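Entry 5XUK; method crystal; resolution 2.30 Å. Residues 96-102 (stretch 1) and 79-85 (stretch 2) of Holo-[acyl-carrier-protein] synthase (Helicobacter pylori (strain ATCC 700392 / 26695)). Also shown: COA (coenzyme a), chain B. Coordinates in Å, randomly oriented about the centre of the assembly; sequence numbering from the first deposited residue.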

ATOM      1  N   SER A  96     -10.441   5.869 -15.280  1.00 94.22           N
ATOM      2  CA  SER A  96      -9.921   4.511 -15.111  1.00 84.86           C
ATOM      3  C   SER A  96      -9.610   4.204 -13.646  1.00 77.05           C
ATOM      4  O   SER A  96      -9.203   5.091 -12.890  1.00 73.06           O
ATOM      5  CB  SER A  96      -8.657   4.329 -15.955  1.00 84.66           C
ATOM      6  OG  SER A  96      -7.707   5.338 -15.660  1.00 85.55           O
ATOM      7  N   LEU A  97      -9.821   2.944 -13.264  1.00 67.82           N
ATOM      8  CA  LEU A  97      -9.489   2.431 -11.935  1.00 62.94           C
ATOM      9  C   LEU A  97      -8.401   1.373 -12.058  1.00 58.97           C
ATOM     10  O   LEU A  97      -8.488   0.487 -12.901  1.00 60.79           O
ATOM     11  CB  LEU A  97     -10.719   1.818 -11.278  1.00 60.79           C
ATOM     12  CG  LEU A  97     -11.815   2.805 -10.890  1.00 62.45           C
ATOM     13  CD1 LEU A  97     -13.119   2.088 -10.588  1.00 66.15           C
ATOM     14  CD2 LEU A  97     -11.367   3.632  -9.693  1.00 66.07           C
ATOM     15  N   SER A  98      -7.363   1.484 -11.232  1.00 55.54           N
ATOM     16  CA  SER A  98      -6.275   0.498 -11.207  1.00 51.12           C
ATOM     17  C   SER A  98      -6.183  -0.087  -9.795  1.00 47.97           C
ATOM     18  O   SER A  98      -6.191   0.660  -8.818  1.00 50.28           O
ATOM     19  CB  SER A  98      -4.958   1.166 -11.612  1.00 53.99           C
ATOM     20  OG  SER A  98      -3.885   0.239 -11.642  1.00 53.15           O
ATOM     21  N   ALA A  99      -6.111  -1.412  -9.686  1.00 42.65           N
ATOM     22  CA  ALA A  99      -6.206  -2.090  -8.393  1.00 40.37           C
ATOM     23  C   ALA A  99      -5.112  -3.130  -8.188  1.00 38.94           C
ATOM     24  O   ALA A  99      -4.489  -3.565  -9.154  1.00 40.38           O
ATOM     25  CB  ALA A  99      -7.567  -2.750  -8.264  1.00 42.93           C
ATOM     26  N   SER A 100      -4.870  -3.513  -6.926  1.00 35.36           N
ATOM     27  CA  SER A 100      -3.981  -4.623  -6.619  1.00 33.87           C
ATOM     28  C   SER A 100      -4.269  -5.164  -5.238  1.00 33.45           C
ATOM     29  O   SER A 100      -4.651  -4.422  -4.352  1.00 37.66           O
ATOM     30  CB  SER A 100      -2.511  -4.168  -6.709  1.00 38.39           C
ATOM     31  OG  SER A 100      -1.613  -5.246  -6.504  1.00 39.15           O
ATOM     32  N   ILE A 101      -4.039  -6.457  -5.047  1.00 33.53           N
ATOM     33  CA  ILE A 101      -4.250  -7.135  -3.787  1.00 32.35           C
ATOM     34  C   ILE A 101      -3.060  -8.000  -3.409  1.00 34.20           C
ATOM     35  O   ILE A 101      -2.376  -8.548  -4.268  1.00 39.89           O
ATOM     36  CB  ILE A 101      -5.443  -8.114  -3.873  1.00 33.49           C
ATOM     37  CG1 ILE A 101      -6.743  -7.369  -4.147  1.00 36.52           C
ATOM     38  CG2 ILE A 101      -5.573  -8.909  -2.571  1.00 31.63           C
ATOM     39  CD1 ILE A 101      -7.842  -8.287  -4.666  1.00 38.95           C
ATOM     40  N   SER A 102      -2.877  -8.203  -2.113  1.00 35.22           N
ATOM     41  CA  SER A 102      -1.914  -9.159  -1.623  1.00 36.28           C
ATOM     42  C   SER A 102      -2.352  -9.625  -0.256  1.00 36.65           C
ATOM     43  O   SER A 102      -3.059  -8.914   0.461  1.00 38.23           O
ATOM     44  CB  SER A 102      -0.526  -8.478  -1.517  1.00 41.11           C
ATOM     45  OG  SER A 102       0.370  -9.219  -0.673  1.00 41.14           O
TER
HETATM   46  N1A COA B 201      -1.381  -9.324 -12.073  1.00 50.61           N
HETATM   47  C2A COA B 201      -1.779  -8.609 -10.999  1.00 49.48           C
HETATM   48  N3A COA B 201      -2.169  -9.182  -9.847  1.00 46.65           N
HETATM   49  C4A COA B 201      -2.197 -10.520  -9.725  1.00 49.02           C
HETATM   50  C5A COA B 201      -1.780 -11.359 -10.856  1.00 47.12           C
HETATM   51  C6A COA B 201      -1.350 -10.669 -12.085  1.00 50.37           C
HETATM   52  N6A COA B 201      -0.941 -11.360 -13.181  1.00 53.87           N
HETATM   53  N7A COA B 201      -1.910 -12.634 -10.456  1.00 50.43           N
HETATM   54  C8A COA B 201      -2.358 -12.637  -9.170  1.00 51.24           C
HETATM   55  N9A COA B 201      -2.537 -11.356  -8.750  1.00 52.15           N
HETATM   56  C1B COA B 201      -3.044 -10.943  -7.437  1.00 51.00           C
HETATM   57  C2B COA B 201      -4.391 -11.623  -7.171  1.00 51.34           C
HETATM   58  O2B COA B 201      -5.405 -10.689  -6.799  1.00 54.79           O
HETATM   59  C3B COA B 201      -4.139 -12.565  -6.018  1.00 53.22           C
HETATM   60  O3B COA B 201      -5.189 -12.602  -5.055  1.00 59.54           O
HETATM   61  P3B COA B 201      -6.561 -13.442  -5.289  1.00 65.60           P
HETATM   62  O7A COA B 201      -6.136 -14.644  -6.109  1.00 65.32           O
HETATM   63  O8A COA B 201      -6.989 -13.851  -3.903  1.00 58.40           O
HETATM   64  O9A COA B 201      -7.435 -12.422  -5.995  1.00 63.26           O
HETATM   65  C4B COA B 201      -2.901 -11.971  -5.396  1.00 54.69           C
HETATM   66  O4B COA B 201      -2.132 -11.380  -6.441  1.00 52.10           O
HETATM   67  C5B COA B 201      -2.091 -12.997  -4.641  1.00 55.85           C
HETATM   68  O5B COA B 201      -1.674 -12.287  -3.496  1.00 62.18           O
HETATM   69  P1A COA B 201      -0.262 -12.514  -2.830  1.00 56.03           P
HETATM   70  O1A COA B 201      -0.513 -13.725  -1.955  1.00 61.13           O
HETATM   71  O2A COA B 201       0.299 -11.239  -2.249  1.00 60.30           O
HETATM   72  O3A COA B 201       0.620 -12.791  -4.119  1.00 73.46           O
HETATM   73  P2A COA B 201       2.000 -13.592  -3.994  1.00 91.25           P
HETATM   74  O4A COA B 201       3.084 -12.657  -3.474  1.00 87.61           O
HETATM   75  O5A COA B 201       1.709 -14.885  -3.253  1.00 89.10           O
HETATM   76  O6A COA B 201       2.234 -13.924  -5.564  1.00 94.76           O
HETATM   77  CBP COA B 201       2.282 -13.554  -7.990  1.00 95.19           C
HETATM   78  CCP COA B 201       1.622 -13.207  -6.652  1.00 92.49           C
HETATM   79  CDP COA B 201       1.224 -13.863  -9.038  1.00 94.89           C
HETATM   80  CEP COA B 201       3.098 -12.363  -8.472  1.00 89.82           C
HETATM   81  CAP COA B 201       3.160 -14.804  -7.785  1.00100.93           C
HETATM   82  OAP COA B 201       2.341 -15.976  -7.847  1.00 99.53           O
HETATM   83  C9P COA B 201       4.268 -14.959  -8.781  1.00107.21           C
HETATM   84  O9P COA B 201       4.075 -14.772  -9.973  1.00113.55           O
HETATM   85  N8P COA B 201       5.442 -15.330  -8.265  1.00108.06           N
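Stretch 2 (79-85) APLITLS

Two extended strands lie side by side here without a single direct hydrogen bond between them; a single water bridges the two backbones at one point. The oxygen of water 1 donates to Pro80 O at 2.8 Å and accepts from Ala99 N at 3.1 Å, satisfying two polar groups that the strands leave too far apart to pair. The strand that includes Pro80 to Thr83 runs roughly antiparallel to strand 97-102, at 138° between their N-to-C directions, and the axes approach to 6.2 Å. Leu97 CA lies 6.4 Å from Ile82 CA, and Ser100 CA 6.2 Å from Pro80 CA.

Apolar side chains make most of the direct contacts. Extended phi/psi values make side chains alternate: Pro80 and Ile82 point toward stretch 1, Leu81 and Thr83 away; Leu97 and Ala99 point toward stretch 2, Ser98 and Ser100 away, their hydroxyls hydrogen-bonded elsewhere in the structure. The branched Ile82, with chi1 t, brings CG2 to 3.4 Å from Leu97 CB and 4.0 Å from Ala99 CB; the small methyl of Ala99 fits beside it. Leu84 starts sideways, but its end comes nearer, placing CG 3.9 Å from Leu97 CD1. Pro80, which has no amide hydrogen to offer, suits a contact made through carbon: its CG lies 4.0 Å from Ser100 CA, and its CB 4.2 Å from Ile101 CD1. Ser102 OG donates to coenzyme A O2A at 2.6 Å.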

ATOM      1  N   ALA A  79      -5.105 -11.085 -12.689  1.00 50.33           N
ATOM      2  CA  ALA A  79      -4.943  -9.710 -12.245  1.00 50.41           C
ATOM      3  C   ALA A  79      -6.314  -9.138 -11.837  1.00 55.48           C
ATOM      4  O   ALA A  79      -7.279  -9.277 -12.596  1.00 56.48           O
ATOM      5  CB  ALA A  79      -4.362  -8.882 -13.380  1.00 44.99           C
ATOM      6  N   PRO A  80      -6.409  -8.486 -10.656  1.00 54.47           N
ATOM      7  CA  PRO A  80      -7.706  -7.925 -10.237  1.00 52.04           C
ATOM      8  C   PRO A  80      -8.105  -6.706 -11.048  1.00 52.08           C
ATOM      9  O   PRO A  80      -7.297  -5.802 -11.237  1.00 56.75           O
ATOM     10  CB  PRO A  80      -7.483  -7.546  -8.776  1.00 52.75           C
ATOM     11  CG  PRO A  80      -6.012  -7.379  -8.633  1.00 51.53           C
ATOM     12  CD  PRO A  80      -5.380  -8.339  -9.609  1.00 54.11           C
ATOM     13  N   LEU A  81      -9.336  -6.712 -11.555  1.00 52.69           N
ATOM     14  CA  LEU A  81      -9.874  -5.597 -12.338  1.00 53.89           C
ATOM     15  C   LEU A  81     -11.083  -5.092 -11.592  1.00 52.48           C
ATOM     16  O   LEU A  81     -11.782  -5.861 -10.929  1.00 52.35           O
ATOM     17  CB  LEU A  81     -10.282  -6.030 -13.746  1.00 54.16           C
ATOM     18  CG  LEU A  81      -9.194  -6.638 -14.641  1.00 57.27           C
ATOM     19  CD1 LEU A  81      -9.820  -7.148 -15.939  1.00 53.69           C
ATOM     20  CD2 LEU A  81      -8.070  -5.649 -14.931  1.00 52.81           C
ATOM     21  N   ILE A  82     -11.321  -3.800 -11.682  1.00 53.66           N
ATOM     22  CA  ILE A  82     -12.353  -3.176 -10.885  1.00 57.21           C
ATOM     23  C   ILE A  82     -13.114  -2.224 -11.787  1.00 59.70           C
ATOM     24  O   ILE A  82     -12.515  -1.470 -12.560  1.00 56.67           O
ATOM     25  CB  ILE A  82     -11.736  -2.481  -9.652  1.00 60.28           C
ATOM     26  CG1 ILE A  82     -12.816  -1.968  -8.711  1.00 64.47           C
ATOM     27  CG2 ILE A  82     -10.821  -1.344 -10.068  1.00 62.20           C
ATOM     28  CD1 ILE A  82     -12.250  -1.139  -7.578  1.00 65.70           C
ATOM     29  N   THR A  83     -14.440  -2.310 -11.728  1.00 63.57           N
ATOM     30  CA  THR A  83     -15.307  -1.401 -12.467  1.00 68.45           C
ATOM     31  C   THR A  83     -16.459  -0.957 -11.572  1.00 69.64           C
ATOM     32  O   THR A  83     -16.901  -1.697 -10.690  1.00 63.92           O
ATOM     33  CB  THR A  83     -15.873  -2.068 -13.736  1.00 74.78           C
ATOM     34  OG1 THR A  83     -16.482  -3.316 -13.389  1.00 78.68           O
ATOM     35  CG2 THR A  83     -14.767  -2.333 -14.757  1.00 76.77           C
ATOM     36  N   LEU A  84     -16.925   0.266 -11.794  1.00 73.66           N
ATOM     37  CA  LEU A  84     -18.111   0.773 -11.130  1.00 74.53           C
ATOM     38  C   LEU A  84     -19.267   0.710 -12.103  1.00 77.36           C
ATOM     39  O   LEU A  84     -19.055   0.539 -13.304  1.00 75.34           O
ATOM     40  CB  LEU A  84     -17.901   2.218 -10.702  1.00 75.12           C
ATOM     41  CG  LEU A  84     -16.862   2.451  -9.613  1.00 75.25           C
ATOM     42  CD1 LEU A  84     -16.626   3.940  -9.464  1.00 75.82           C
ATOM     43  CD2 LEU A  84     -17.321   1.842  -8.301  1.00 73.58           C
ATOM     44  N   SER A  85     -20.484   0.852 -11.581  1.00 81.65           N
ATOM     45  CA  SER A  85     -21.667   1.096 -12.412  1.00 87.69           C
ATOM     46  C   SER A  85     -21.385   2.212 -13.418  1.00 93.19           C
ATOM     47  O   SER A  85     -20.784   3.228 -13.070  1.00 93.94           O
ATOM     48  CB  SER A  85     -22.858   1.504 -11.542  1.00 86.72           C
ATOM     49  OG  SER A  85     -23.007   0.626 -10.440  1.00 86.81           O
TER
HETATM   50  O   HOH W   1      -6.651  -3.249 -12.097  1.00 47.63           O